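Long-range contacts in cell wall surface anchor family protein (PDB 4OQ1), which serves as the ancillary pilin RrgC of Streptococcus pneumoniae and probably attaches the pilus to the cell wall: residues 26-31 with 133-138; 101-106 with 127-132; 254-259 with 313-318; 278-283 with 296-301. The protein carries 3 engineered substitutions. One frame throughout, in Å; residues are numbered along the deposited sequence.

Interactions 1 and 2 share the N-terminal domain, their centres 6 Å apart, and interaction 2 is nested in the loop that interaction 1 closes. His28 joins them: its ring nitrogen NE2 reaches Asn105 and its CB packs on Met129. Both pair a buried apolar side with a polar edge, a carboxylate gripping a backbone N-H and a hydroxyl in interaction 1 and a single amide-carboxylate bond in interaction 2. Interactions 3 and 4 lie in the C-terminal domain, where strands 316-322 and 277-284 are sheet neighbours. Interactions 1, 2 and 4 are partly buried, the last as strand pairing lined with valines; interaction 3 is a surface contact at the domain entrance, built on proline and tyrosine.

Interaction 1 (26-31 with 133-138); sequences EDHTLV and TVEPLV
Glu135 grips Thr29 with both carboxylate oxygens. OE1 accepts from the backbone N of Thr29 at 2.7 Å and OE2 from its hydroxyl OG1, also at 2.7 Å; each donor arrives on the syn side, 16° and 27° out of the carboxylate plane respectively. The Glu135 chain bends at chi2 (95°), which turns CD back toward the strand. A water in the plane of the His28 ring, at its edge, lies 3.1 Å from ND1 and donates to Glu135 OE1, so OE1 has two donors. The same ring lies against Thr133, CE1 to CB at 3.7 Å.

Further along, the backbones run parallel: Leu137 N bonds to Thr29 O, and Val31 N to Leu137 O at 2.8 Å. The peptide before Pro136 is cis, and the proline ring meets Val31, CG to CG2 at 3.6 Å. Leu30 CD1 and Leu137 CD2 touch at 4.1 Å on the other face, where both side chains also pack on Met129.

Outside this shell, His28 NE2 bonds to Asn105 OD1, which fixes the ring's rotation, and Thr133 OG1 bonds to Thr130 N. Strand 98-103 flanks 28-33 on the side away from 137-140. The arrangement is a parallel pairing of the domain's first and last strands, with 137-140 outermost in a mixed eight-strand sheet, consistent with the IgG-rev fold named for this protein.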
loop_
_atom_site.group_PDB
_atom_site.type_symbol
_atom_site.label_atom_id
_atom_site.label_comp_id
_atom_site.label_asym_id
_atom_site.label_seq_id
_atom_site.Cartn_x
_atom_site.Cartn_y
_atom_site.Cartn_z
ATOM N N GLU A 26 -40.202 14.068 25.586
ATOM C CA GLU A 26 -39.157 13.416 26.431
ATOM C C GLU A 26 -38.623 12.049 25.957
ATOM O O GLU A 26 -37.631 11.571 26.533
ATOM C CB GLU A 26 -39.603 13.299 27.880
ATOM C CG GLU A 26 -39.327 11.929 28.508
ATOM C CD GLU A 26 -39.641 11.908 29.965
ATOM O OE1 GLU A 26 -39.027 12.707 30.702
ATOM O OE2 GLU A 26 -40.500 11.096 30.362
ATOM N N ASP A 27 -39.230 11.381 24.974
ATOM C CA ASP A 27 -38.468 10.258 24.354
ATOM C C ASP A 27 -38.297 10.395 22.834
ATOM O O ASP A 27 -39.124 9.937 22.013
ATOM C CB ASP A 27 -39.019 8.894 24.738
ATOM C CG ASP A 27 -38.038 7.793 24.456
ATOM O OD1 ASP A 27 -37.229 7.434 25.345
ATOM O OD2 ASP A 27 -38.051 7.329 23.307
ATOM N N HIS A 28 -37.206 11.066 22.468
ATOM C CA HIS A 28 -36.930 11.310 21.103
ATOM C C HIS A 28 -35.753 10.444 20.648
ATOM O O HIS A 28 -34.833 10.066 21.431
ATOM C CB HIS A 28 -36.587 12.784 20.849
ATOM C CG HIS A 28 -37.708 13.715 21.098
ATOM N ND1 HIS A 28 -38.641 14.021 20.133
ATOM C CD2 HIS A 28 -38.041 14.437 22.195
ATOM C CE1 HIS A 28 -39.516 14.874 20.634
ATOM N NE2 HIS A 28 -39.170 15.146 21.877
ATOM N N THR A 29 -35.807 10.161 19.382
ATOM C CA THR A 29 -34.698 9.526 18.691
ATOM C C THR A 29 -34.087 10.457 17.601
ATOM O O THR A 29 -34.798 11.074 16.793
ATOM C CB THR A 29 -35.135 8.221 18.007
ATOM O OG1 THR A 29 -35.662 7.320 18.985
ATOM C CG2 THR A 29 -33.959 7.587 17.328
ATOM N N LEU A 30 -32.750 10.509 17.615
ATOM C CA LEU A 30 -31.977 11.224 16.591
ATOM C C LEU A 30 -31.245 10.200 15.682
ATOM O O LEU A 30 -30.599 9.293 16.120
ATOM C CB LEU A 30 -30.939 12.172 17.254
ATOM C CG LEU A 30 -29.953 12.868 16.290
ATOM C CD1 LEU A 30 -30.536 13.864 15.374
ATOM C CD2 LEU A 30 -28.805 13.463 17.154
ATOM N N VAL A 31 -31.428 10.387 14.387
ATOM C CA VAL A 31 -30.738 9.580 13.344
ATOM C C VAL A 31 -29.581 10.479 12.744
ATOM O O VAL A 31 -29.825 11.666 12.394
ATOM C CB VAL A 31 -31.796 9.163 12.244
ATOM C CG1 VAL A 31 -31.169 8.784 10.921
ATOM C CG2 VAL A 31 -32.673 8.007 12.715
ATOM N N THR A 133 -41.528 17.713 17.310
ATOM C CA THR A 133 -40.481 17.083 16.512
ATOM C C THR A 133 -41.033 15.811 15.940
ATOM O O THR A 133 -41.428 14.940 16.723
ATOM C CB THR A 133 -39.291 16.631 17.430
ATOM O OG1 THR A 133 -38.619 17.790 17.956
ATOM C CG2 THR A 133 -38.317 15.729 16.667
ATOM N N VAL A 134 -41.003 15.678 14.613
ATOM C CA VAL A 134 -41.381 14.396 13.950
ATOM C C VAL A 134 -40.278 13.354 14.185
ATOM O O VAL A 134 -39.112 13.671 13.990
ATOM C CB VAL A 134 -41.709 14.605 12.413
ATOM C CG1 VAL A 134 -40.511 14.272 11.505
ATOM C CG2 VAL A 134 -42.968 13.834 11.981
ATOM N N GLU A 135 -40.662 12.137 14.613
ATOM C CA GLU A 135 -39.743 11.026 14.954
ATOM C C GLU A 135 -39.432 10.021 13.831
ATOM O O GLU A 135 -40.328 9.455 13.223
ATOM C CB GLU A 135 -40.329 10.220 16.114
ATOM C CG GLU A 135 -39.584 8.922 16.481
ATOM C CD GLU A 135 -38.570 9.061 17.617
ATOM O OE1 GLU A 135 -38.163 10.196 17.987
ATOM O OE2 GLU A 135 -38.141 7.992 18.131
ATOM N N PRO A 136 -38.152 9.737 13.596
ATOM C CA PRO A 136 -36.969 10.380 14.241
ATOM C C PRO A 136 -36.587 11.736 13.586
ATOM O O PRO A 136 -37.058 12.094 12.494
ATOM C CB PRO A 136 -35.877 9.369 13.978
ATOM C CG PRO A 136 -36.199 8.917 12.598
ATOM C CD PRO A 136 -37.729 8.920 12.448
ATOM N N LEU A 137 -35.774 12.512 14.292
ATOM C CA LEU A 137 -35.106 13.646 13.668
ATOM C C LEU A 137 -33.901 13.082 12.870
ATOM O O LEU A 137 -33.150 12.335 13.389
ATOM C CB LEU A 137 -34.604 14.588 14.778
ATOM C CG LEU A 137 -33.962 15.850 14.281
ATOM C CD1 LEU A 137 -34.874 16.732 13.412
ATOM C CD2 LEU A 137 -33.499 16.636 15.453
ATOM N N VAL A 138 -33.706 13.526 11.644
ATOM C CA VAL A 138 -32.612 13.070 10.754
ATOM C C VAL A 138 -31.616 14.189 10.478
ATOM O O VAL A 138 -31.970 15.187 9.889
ATOM C CB VAL A 138 -33.144 12.589 9.371
ATOM C CG1 VAL A 138 -32.003 12.085 8.531
ATOM C CG2 VAL A 138 -34.237 11.525 9.564
HETATM O O HOH W 1 -38.380 12.573 17.432
#

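Interaction 2 (101-106 with 127-132); sequences SHIPNG and FEMTDQ
Ile103 and Met129 form the close-packed side of this contact, their side chains crossing at about a right angle with Ile103 CG2 4.0 Å from Met129 CG. Ile103 CD1 reaches tip to tip toward Phe127 CE1 at 4.1 Å. Met129 is bent at chi2 (-57°), its SD turned back from the extended course, and its CE lies 4.2 Å from Ile103 CD1. Leu30 completes this apolar cluster, touching all three side chains, and the Phe127 ring also meets that of Tyr108.

Two backbone bonds tie the two segments as an antiparallel hydrogen-bonded pair: Gly106 N to Met129 O at 3.0 Å, and Met129 N to Gly106 O at 2.9 Å. Gly106 has a positive phi, in a backbone shape at which a CB would press on the preceding carbonyl oxygen.

The looser side lies at the turn beyond, where Asp131 is exposed. Asn105 ND2 donates to Asp131 OD1 at 3.1 Å, but the N-H points only roughly at it (139°), and the donor stands above the carboxylate plane, 71° out of it. The other end of the amide, OD1, takes the stronger bond, from His28 NE2. Thr130 OG1 accepts from Gln132 N in an ST turn that shapes this loop. Apolar packing and paired backbone bonds therefore hold the join, while the bent amide-carboxylate bond contributes a weaker tie at the exposed side.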
loop_
_atom_site.group_PDB
_atom_site.type_symbol
_atom_site.label_atom_id
_atom_site.label_comp_id
_atom_site.label_asym_id
_atom_site.label_seq_id
_atom_site.Cartn_x
_atom_site.Cartn_y
_atom_site.Cartn_z
ATOM N N SER A 101 -30.589 7.406 21.215
ATOM C CA SER A 101 -31.856 7.009 21.890
ATOM C C SER A 101 -32.213 7.773 23.136
ATOM O O SER A 101 -31.308 8.135 23.903
ATOM C CB SER A 101 -31.811 5.494 22.245
ATOM O OG SER A 101 -32.019 4.759 21.045
ATOM N N HIS A 102 -33.520 7.977 23.344
ATOM C CA HIS A 102 -34.093 8.469 24.671
ATOM C C HIS A 102 -33.643 9.867 25.028
ATOM O O HIS A 102 -33.114 10.188 26.122
ATOM C CB HIS A 102 -33.842 7.491 25.833
ATOM C CG HIS A 102 -34.269 6.069 25.529
ATOM N ND1 HIS A 102 -35.566 5.736 25.197
ATOM C CD2 HIS A 102 -33.560 4.911 25.493
ATOM C CE1 HIS A 102 -35.631 4.439 24.943
ATOM N NE2 HIS A 102 -34.423 3.922 25.098
ATOM N N ILE A 103 -33.826 10.716 24.055
ATOM C CA ILE A 103 -33.416 12.097 24.205
ATOM C C ILE A 103 -34.616 13.004 24.639
ATOM O O ILE A 103 -35.583 13.183 23.874
ATOM C CB ILE A 103 -32.839 12.628 22.856
ATOM C CG1 ILE A 103 -31.752 11.658 22.345
ATOM C CG2 ILE A 103 -32.337 14.052 23.048
ATOM C CD1 ILE A 103 -31.096 12.061 20.990
ATOM N N PRO A 104 -34.496 13.661 25.796
ATOM C CA PRO A 104 -35.533 14.574 26.297
ATOM C C PRO A 104 -35.651 15.746 25.414
ATOM O O PRO A 104 -34.757 15.967 24.588
ATOM C CB PRO A 104 -34.987 15.003 27.664
ATOM C CG PRO A 104 -34.074 13.952 28.070
ATOM C CD PRO A 104 -33.411 13.556 26.779
ATOM N N ASN A 105 -36.681 16.560 25.601
ATOM C CA ASN A 105 -36.790 17.812 24.875
ATOM C C ASN A 105 -35.591 18.757 25.224
ATOM O O ASN A 105 -35.140 18.755 26.360
ATOM C CB ASN A 105 -38.035 18.524 25.325
ATOM C CG ASN A 105 -39.216 18.072 24.570
ATOM O OD1 ASN A 105 -39.169 17.055 23.893
ATOM N ND2 ASN A 105 -40.243 18.853 24.608
ATOM N N GLY A 106 -35.112 19.532 24.254
ATOM C CA GLY A 106 -34.005 20.443 24.516
ATOM C C GLY A 106 -33.233 20.856 23.276
ATOM O O GLY A 106 -33.480 20.376 22.175
ATOM N N PHE A 127 -28.715 20.318 17.468
ATOM C CA PHE A 127 -30.033 19.795 17.151
ATOM C C PHE A 127 -31.105 20.157 18.214
ATOM O O PHE A 127 -30.812 20.244 19.388
ATOM C CB PHE A 127 -29.952 18.277 16.862
ATOM C CG PHE A 127 -29.616 17.398 18.024
ATOM C CD1 PHE A 127 -30.621 16.852 18.824
ATOM C CD2 PHE A 127 -28.300 17.187 18.372
ATOM C CE1 PHE A 127 -30.339 15.981 19.867
ATOM C CE2 PHE A 127 -27.982 16.370 19.462
ATOM C CZ PHE A 127 -28.989 15.791 20.222
ATOM N N GLU A 128 -32.390 20.141 17.818
ATOM C CA GLU A 128 -33.413 20.557 18.777
ATOM C C GLU A 128 -34.509 19.504 18.749
ATOM O O GLU A 128 -34.945 19.106 17.663
ATOM C CB GLU A 128 -33.905 21.943 18.437
ATOM C CG GLU A 128 -35.039 22.374 19.356
ATOM C CD GLU A 128 -35.550 23.738 19.078
ATOM O OE1 GLU A 128 -35.436 24.554 19.980
ATOM O OE2 GLU A 128 -36.053 24.003 17.966
ATOM N N MET A 129 -34.827 18.988 19.954
ATOM C CA MET A 129 -36.036 18.183 20.215
ATOM C C MET A 129 -37.184 19.016 20.875
ATOM O O MET A 129 -37.030 19.556 21.925
ATOM C CB MET A 129 -35.577 17.071 21.142
ATOM C CG MET A 129 -34.553 16.155 20.450
ATOM S SD MET A 129 -35.215 15.449 18.918
ATOM C CE MET A 129 -34.065 14.059 18.797
ATOM N N THR A 130 -38.335 19.104 20.224
ATOM C CA THR A 130 -39.487 19.728 20.863
ATOM C C THR A 130 -40.674 18.757 20.868
ATOM O O THR A 130 -40.606 17.713 20.244
ATOM C CB THR A 130 -39.858 21.005 20.130
ATOM O OG1 THR A 130 -40.442 20.677 18.886
ATOM C CG2 THR A 130 -38.678 21.834 19.883
ATOM N N ASP A 131 -41.763 19.064 21.593
ATOM C CA ASP A 131 -42.940 18.139 21.554
ATOM C C ASP A 131 -43.488 18.043 20.139
ATOM O O ASP A 131 -44.276 17.149 19.888
ATOM C CB ASP A 131 -44.084 18.545 22.532
ATOM C CG ASP A 131 -43.771 18.182 24.002
ATOM O OD1 ASP A 131 -42.878 17.366 24.186
ATOM O OD2 ASP A 131 -44.411 18.700 24.968
ATOM N N GLN A 132 -43.087 18.940 19.223
ATOM C CA GLN A 132 -43.560 18.910 17.816
ATOM C C GLN A 132 -42.667 18.197 16.822
ATOM O O GLN A 132 -42.981 18.145 15.631
ATOM C CB GLN A 132 -43.682 20.324 17.294
ATOM C CG GLN A 132 -44.486 21.258 18.193
ATOM C CD GLN A 132 -45.816 20.669 18.604
ATOM O OE1 GLN A 132 -46.476 19.976 17.818
ATOM N NE2 GLN A 132 -46.226 20.939 19.844
#

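Interaction 3 (254-259 with 313-318); sequences KLPRGN and LEYGTY
Pro256 against Tyr315 is the heart of a surface contact that joins the linker between two prealbumin-like (CnaB) domains, running from strand 246-254 to 260-266, to the turn leading into strand 316-322 of the second domain. The proline sits over one face of the tyrosine ring: Pro256 CB is 3.7 Å from the ring centroid of Tyr315 and 11° off the ring normal, a CH-pi contact, while CG lies 3.6 Å from Tyr315 CE2. The side chains cross at about a right angle.

Backbone bonds fix this placement. Tyr315 N donates to Pro256 O at 2.8 Å, nearly straight at 169°, and Gly258 N donates to Leu313 O at 3.0 Å. They bracket a single bridge between Arg257 and Glu314, whose side chains lie side by side and point the same way. Their charges come close without forming a salt bridge, Arg257 NE being 4.3 Å from Glu314 OE2; the carboxylate rests instead against the aliphatic part of the arginine, OE2 to CD at 3.6 Å. Nearer the backbone, Leu255 CD1 touches Glu314 CB at 3.7 Å.

The turn is also held from within, since Tyr318 OH donates to Glu314 O at 2.6 Å. Toward the preceding domain, Leu255 pairs through its backbone with Gly228 and touches Ala230 of strand 229-231; toward the C-terminal domain, Leu313, Tyr315 and Tyr318 pack on Ile340 of strand 336-340, which neighbours 316-322.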
loop_
_atom_site.group_PDB
_atom_site.type_symbol
_atom_site.label_atom_id
_atom_site.label_comp_id
_atom_site.label_asym_id
_atom_site.label_seq_id
_atom_site.Cartn_x
_atom_site.Cartn_y
_atom_site.Cartn_z
ATOM N N LYS A 254 16.238 1.673 -16.399
ATOM C CA LYS A 254 15.705 0.837 -17.490
ATOM C C LYS A 254 16.909 0.136 -18.069
ATOM O O LYS A 254 17.902 0.783 -18.347
ATOM C CB LYS A 254 15.006 1.690 -18.554
ATOM C CG LYS A 254 14.327 0.871 -19.604
ATOM C CD LYS A 254 13.776 1.830 -20.649
ATOM C CE LYS A 254 12.643 1.189 -21.427
ATOM N NZ LYS A 254 13.072 0.148 -22.348
ATOM N N LEU A 255 16.878 -1.176 -18.140
ATOM C CA LEU A 255 17.988 -1.980 -18.604
ATOM C C LEU A 255 17.795 -2.386 -20.042
ATOM O O LEU A 255 16.696 -2.759 -20.461
ATOM C CB LEU A 255 18.153 -3.272 -17.794
ATOM C CG LEU A 255 18.470 -3.236 -16.319
ATOM C CD1 LEU A 255 18.172 -4.584 -15.668
ATOM C CD2 LEU A 255 19.877 -2.769 -15.984
ATOM N N PRO A 256 18.835 -2.203 -20.834
ATOM C CA PRO A 256 18.775 -2.740 -22.179
ATOM C C PRO A 256 18.672 -4.308 -22.144
ATOM O O PRO A 256 18.929 -4.988 -21.062
ATOM C CB PRO A 256 20.123 -2.320 -22.778
ATOM C CG PRO A 256 20.740 -1.382 -21.800
ATOM C CD PRO A 256 20.222 -1.857 -20.464
ATOM N N ARG A 257 18.370 -4.881 -23.308
ATOM C CA ARG A 257 18.280 -6.357 -23.435
ATOM C C ARG A 257 19.283 -6.852 -24.476
ATOM O O ARG A 257 19.672 -6.094 -25.398
ATOM C CB ARG A 257 16.857 -6.760 -23.825
ATOM C CG ARG A 257 15.850 -6.618 -22.717
ATOM C CD ARG A 257 14.425 -6.721 -23.249
ATOM N NE ARG A 257 14.058 -5.441 -23.882
ATOM C CZ ARG A 257 13.975 -5.199 -25.187
ATOM N NH1 ARG A 257 14.230 -6.140 -26.091
ATOM N NH2 ARG A 257 13.622 -3.996 -25.598
ATOM N N GLY A 258 19.696 -8.117 -24.337
ATOM C CA GLY A 258 20.619 -8.759 -25.289
ATOM C C GLY A 258 20.386 -10.253 -25.412
ATOM O O GLY A 258 19.456 -10.808 -24.770
ATOM N N ASN A 259 21.199 -10.907 -26.271
ATOM C CA ASN A 259 20.984 -12.350 -26.629
ATOM C C ASN A 259 22.271 -13.077 -26.472
ATOM O O ASN A 259 23.381 -12.490 -26.504
ATOM C CB ASN A 259 20.462 -12.526 -28.067
ATOM C CG ASN A 259 19.379 -11.523 -28.425
ATOM O OD1 ASN A 259 18.492 -11.268 -27.646
ATOM N ND2 ASN A 259 19.471 -10.934 -29.615
ATOM N N LEU A 313 15.772 -10.432 -22.529
ATOM C CA LEU A 313 16.613 -10.639 -21.332
ATOM C C LEU A 313 17.625 -9.481 -20.993
ATOM O O LEU A 313 18.588 -9.119 -21.688
ATOM C CB LEU A 313 17.263 -12.030 -21.439
ATOM C CG LEU A 313 18.087 -12.562 -20.313
ATOM C CD1 LEU A 313 18.074 -14.089 -20.298
ATOM C CD2 LEU A 313 19.446 -12.013 -20.564
ATOM N N GLU A 314 17.358 -8.885 -19.864
ATOM C CA GLU A 314 18.015 -7.690 -19.474
ATOM C C GLU A 314 19.466 -7.927 -19.223
ATOM O O GLU A 314 19.869 -9.019 -18.820
ATOM C CB GLU A 314 17.313 -7.179 -18.224
ATOM C CG GLU A 314 16.003 -6.448 -18.563
ATOM C CD GLU A 314 14.814 -7.273 -19.111
ATOM O OE1 GLU A 314 14.788 -8.517 -18.968
ATOM O OE2 GLU A 314 13.874 -6.661 -19.713
ATOM N N TYR A 315 20.252 -6.935 -19.539
ATOM C CA TYR A 315 21.593 -6.875 -19.100
ATOM C C TYR A 315 21.770 -7.344 -17.663
ATOM O O TYR A 315 21.104 -6.863 -16.749
ATOM C CB TYR A 315 22.140 -5.476 -19.216
ATOM C CG TYR A 315 22.520 -5.069 -20.684
ATOM C CD1 TYR A 315 22.155 -5.828 -21.791
ATOM C CD2 TYR A 315 23.274 -3.928 -20.913
ATOM C CE1 TYR A 315 22.524 -5.422 -23.091
ATOM C CE2 TYR A 315 23.635 -3.528 -22.180
ATOM C CZ TYR A 315 23.268 -4.266 -23.259
ATOM O OH TYR A 315 23.650 -3.803 -24.496
ATOM N N GLY A 316 22.788 -8.170 -17.457
ATOM C CA GLY A 316 23.065 -8.715 -16.134
ATOM C C GLY A 316 23.764 -10.041 -16.240
ATOM O O GLY A 316 24.119 -10.436 -17.332
ATOM N N THR A 317 23.934 -10.714 -15.113
ATOM C CA THR A 317 24.630 -11.994 -15.023
ATOM C C THR A 317 23.626 -13.121 -14.772
ATOM O O THR A 317 22.690 -12.963 -13.948
ATOM C CB THR A 317 25.644 -11.905 -13.912
ATOM O OG1 THR A 317 26.632 -10.964 -14.331
ATOM C CG2 THR A 317 26.283 -13.285 -13.595
ATOM N N TYR A 318 23.759 -14.213 -15.539
ATOM C CA TYR A 318 22.899 -15.294 -15.466
ATOM C C TYR A 318 23.678 -16.629 -15.395
ATOM O O TYR A 318 24.904 -16.644 -15.505
ATOM C CB TYR A 318 22.015 -15.333 -16.674
ATOM C CG TYR A 318 21.153 -14.125 -16.863
ATOM C CD1 TYR A 318 19.910 -14.066 -16.330
ATOM C CD2 TYR A 318 21.622 -13.042 -17.528
ATOM C CE1 TYR A 318 19.133 -12.957 -16.443
ATOM C CE2 TYR A 318 20.834 -11.917 -17.721
ATOM C CZ TYR A 318 19.586 -11.888 -17.173
ATOM O OH TYR A 318 18.736 -10.872 -17.348
#

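Interaction 4 (278-283 with 296-301); sequences FKVMKE and KEVVVT
Backbone bonds between Phe278 and Val300 set the antiparallel register. Phe278 N donates to Val300 O at 2.8 Å and Val300 N returns a bond to Phe278 O at 2.7 Å; Val280 N then reaches Val298 O at 2.8 Å, almost straight at 175°. Beyond that point the direct pairing stops: a water lies 2.9 Å from Val280 O and accepts a weak bond from Val298 N, and strand 287-293 pairs with both strands, its Val291 bonding through the backbone to Val280 and Val298.

The apolar contacts are mostly between valines. Val280 CG2 meets Val298 CG1 at 3.5 Å, their side chains crossing at a slant, and Val300 CG2 lies 4.1 Å from Phe278 CB. The Phe278 ring meets that of Phe308, and Val280 touches Val310, both on strand 307-310.

Charge appears at the exposed side. In Lys279, chi3 (-69°) turns CE out of the extended course toward Glu297, and NZ makes a long salt bridge of 3.6 Å with Glu297 OE1; the lysine CE lies 4.1 Å from Val299 CG2.

Strand 277-284 is flanked by 316-322 on its other side, in the antiparallel sheet of a prealbumin-like domain, the family of CnaB pilin modules. The chemistry implies a join held by short backbone bonds and valine packing, with the distant ion pair adding probably little.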
loop_
_atom_site.group_PDB
_atom_site.type_symbol
_atom_site.label_atom_id
_atom_site.label_comp_id
_atom_site.label_asym_id
_atom_site.label_seq_id
_atom_site.Cartn_x
_atom_site.Cartn_y
_atom_site.Cartn_z
ATOM N N PHE A 278 19.131 -27.280 -19.690
ATOM C CA PHE A 278 19.385 -26.318 -18.689
ATOM C C PHE A 278 18.215 -25.421 -18.328
ATOM O O PHE A 278 17.394 -24.994 -19.214
ATOM C CB PHE A 278 20.524 -25.403 -19.072
ATOM C CG PHE A 278 21.769 -26.100 -19.547
ATOM C CD1 PHE A 278 22.828 -26.339 -18.659
ATOM C CD2 PHE A 278 21.922 -26.437 -20.865
ATOM C CE1 PHE A 278 24.018 -26.922 -19.125
ATOM C CE2 PHE A 278 23.082 -27.067 -21.319
ATOM C CZ PHE A 278 24.130 -27.294 -20.419
ATOM N N LYS A 279 18.180 -25.023 -17.070
ATOM C CA LYS A 279 17.257 -23.952 -16.668
ATOM C C LYS A 279 17.994 -22.693 -16.509
ATOM O O LYS A 279 19.100 -22.692 -15.911
ATOM C CB LYS A 279 16.572 -24.371 -15.366
ATOM C CG LYS A 279 15.532 -23.439 -14.857
ATOM C CD LYS A 279 14.794 -24.063 -13.677
ATOM C CE LYS A 279 13.899 -25.259 -14.042
ATOM N NZ LYS A 279 13.199 -25.881 -12.851
ATOM N N VAL A 280 17.456 -21.586 -17.071
ATOM C CA VAL A 280 18.169 -20.345 -16.940
ATOM C C VAL A 280 17.857 -19.640 -15.635
ATOM O O VAL A 280 16.726 -19.490 -15.330
ATOM C CB VAL A 280 17.848 -19.388 -18.127
ATOM C CG1 VAL A 280 18.640 -18.138 -17.932
ATOM C CG2 VAL A 280 18.163 -20.041 -19.486
ATOM N N MET A 281 18.849 -19.250 -14.858
ATOM C CA MET A 281 18.631 -18.662 -13.525
ATOM C C MET A 281 19.419 -17.407 -13.314
ATOM O O MET A 281 20.452 -17.202 -13.940
ATOM C CB MET A 281 19.165 -19.593 -12.444
ATOM C CG MET A 281 18.898 -21.050 -12.700
ATOM S SD MET A 281 17.369 -21.536 -11.895
ATOM C CE MET A 281 18.008 -23.030 -11.238
ATOM N N LYS A 282 18.947 -16.590 -12.377
ATOM C CA LYS A 282 19.711 -15.500 -11.808
ATOM C C LYS A 282 20.008 -15.817 -10.369
ATOM O O LYS A 282 19.440 -16.731 -9.810
ATOM C CB LYS A 282 19.072 -14.150 -11.997
ATOM C CG LYS A 282 17.629 -13.937 -11.564
ATOM C CD LYS A 282 17.022 -12.800 -12.418
ATOM C CE LYS A 282 15.560 -12.487 -12.084
ATOM N NZ LYS A 282 15.459 -11.633 -10.867
ATOM N N GLU A 283 20.952 -15.128 -9.786
ATOM C CA GLU A 283 21.172 -15.331 -8.409
ATOM C C GLU A 283 20.713 -14.115 -7.637
ATOM O O GLU A 283 20.967 -13.022 -8.049
ATOM C CB GLU A 283 22.610 -15.611 -8.095
ATOM C CG GLU A 283 22.835 -15.877 -6.617
ATOM C CD GLU A 283 23.566 -14.741 -6.012
ATOM O OE1 GLU A 283 24.490 -14.399 -6.719
ATOM O OE2 GLU A 283 23.209 -14.184 -4.927
ATOM N N LYS A 296 6.545 -18.054 -18.515
ATOM C CA LYS A 296 7.101 -19.245 -17.832
ATOM C C LYS A 296 8.603 -19.161 -17.565
ATOM O O LYS A 296 9.298 -18.243 -18.044
ATOM C CB LYS A 296 6.824 -20.539 -18.625
ATOM C CG LYS A 296 7.312 -20.499 -20.072
ATOM C CD LYS A 296 6.728 -21.603 -20.955
ATOM C CE LYS A 296 7.040 -21.328 -22.425
ATOM N NZ LYS A 296 6.131 -22.119 -23.306
ATOM N N GLU A 297 9.058 -20.130 -16.781
ATOM C CA GLU A 297 10.500 -20.329 -16.530
ATOM C C GLU A 297 11.202 -20.751 -17.829
ATOM O O GLU A 297 10.639 -21.457 -18.677
ATOM C CB GLU A 297 10.744 -21.388 -15.461
ATOM C CG GLU A 297 10.130 -21.016 -14.141
ATOM C CD GLU A 297 10.274 -22.096 -13.067
ATOM O OE1 GLU A 297 10.947 -23.078 -13.282
ATOM O OE2 GLU A 297 9.697 -21.928 -11.982
ATOM N N VAL A 298 12.425 -20.283 -18.001
ATOM C CA VAL A 298 13.164 -20.510 -19.235
ATOM C C VAL A 298 13.991 -21.780 -19.119
ATOM O O VAL A 298 14.995 -21.836 -18.339
ATOM C CB VAL A 298 14.096 -19.349 -19.494
ATOM C CG1 VAL A 298 14.917 -19.546 -20.770
ATOM C CG2 VAL A 298 13.346 -18.025 -19.532
ATOM N N VAL A 299 13.634 -22.777 -19.942
ATOM C CA VAL A 299 14.422 -24.023 -20.051
ATOM C C VAL A 299 14.934 -24.124 -21.479
ATOM O O VAL A 299 14.198 -23.862 -22.460
ATOM C CB VAL A 299 13.602 -25.219 -19.626
ATOM C CG1 VAL A 299 14.251 -26.570 -19.966
ATOM C CG2 VAL A 299 13.345 -25.128 -18.137
ATOM N N VAL A 300 16.212 -24.441 -21.615
ATOM C CA VAL A 300 16.761 -24.651 -22.922
ATOM C C VAL A 300 17.378 -26.048 -23.078
ATOM O O VAL A 300 17.850 -26.680 -22.119
ATOM C CB VAL A 300 17.746 -23.607 -23.324
ATOM C CG1 VAL A 300 17.032 -22.305 -23.577
ATOM C CG2 VAL A 300 18.859 -23.481 -22.283
ATOM N N THR A 301 17.294 -26.554 -24.309
ATOM C CA THR A 301 17.805 -27.969 -24.627
ATOM C C THR A 301 18.717 -27.881 -25.858
ATOM O O THR A 301 18.319 -27.314 -26.889
ATOM C CB THR A 301 16.699 -29.029 -24.923
ATOM O OG1 THR A 301 15.800 -29.129 -23.826
ATOM C CG2 THR A 301 17.330 -30.463 -25.147
HETATM O O HOH W 2 14.093 -20.661 -15.375
#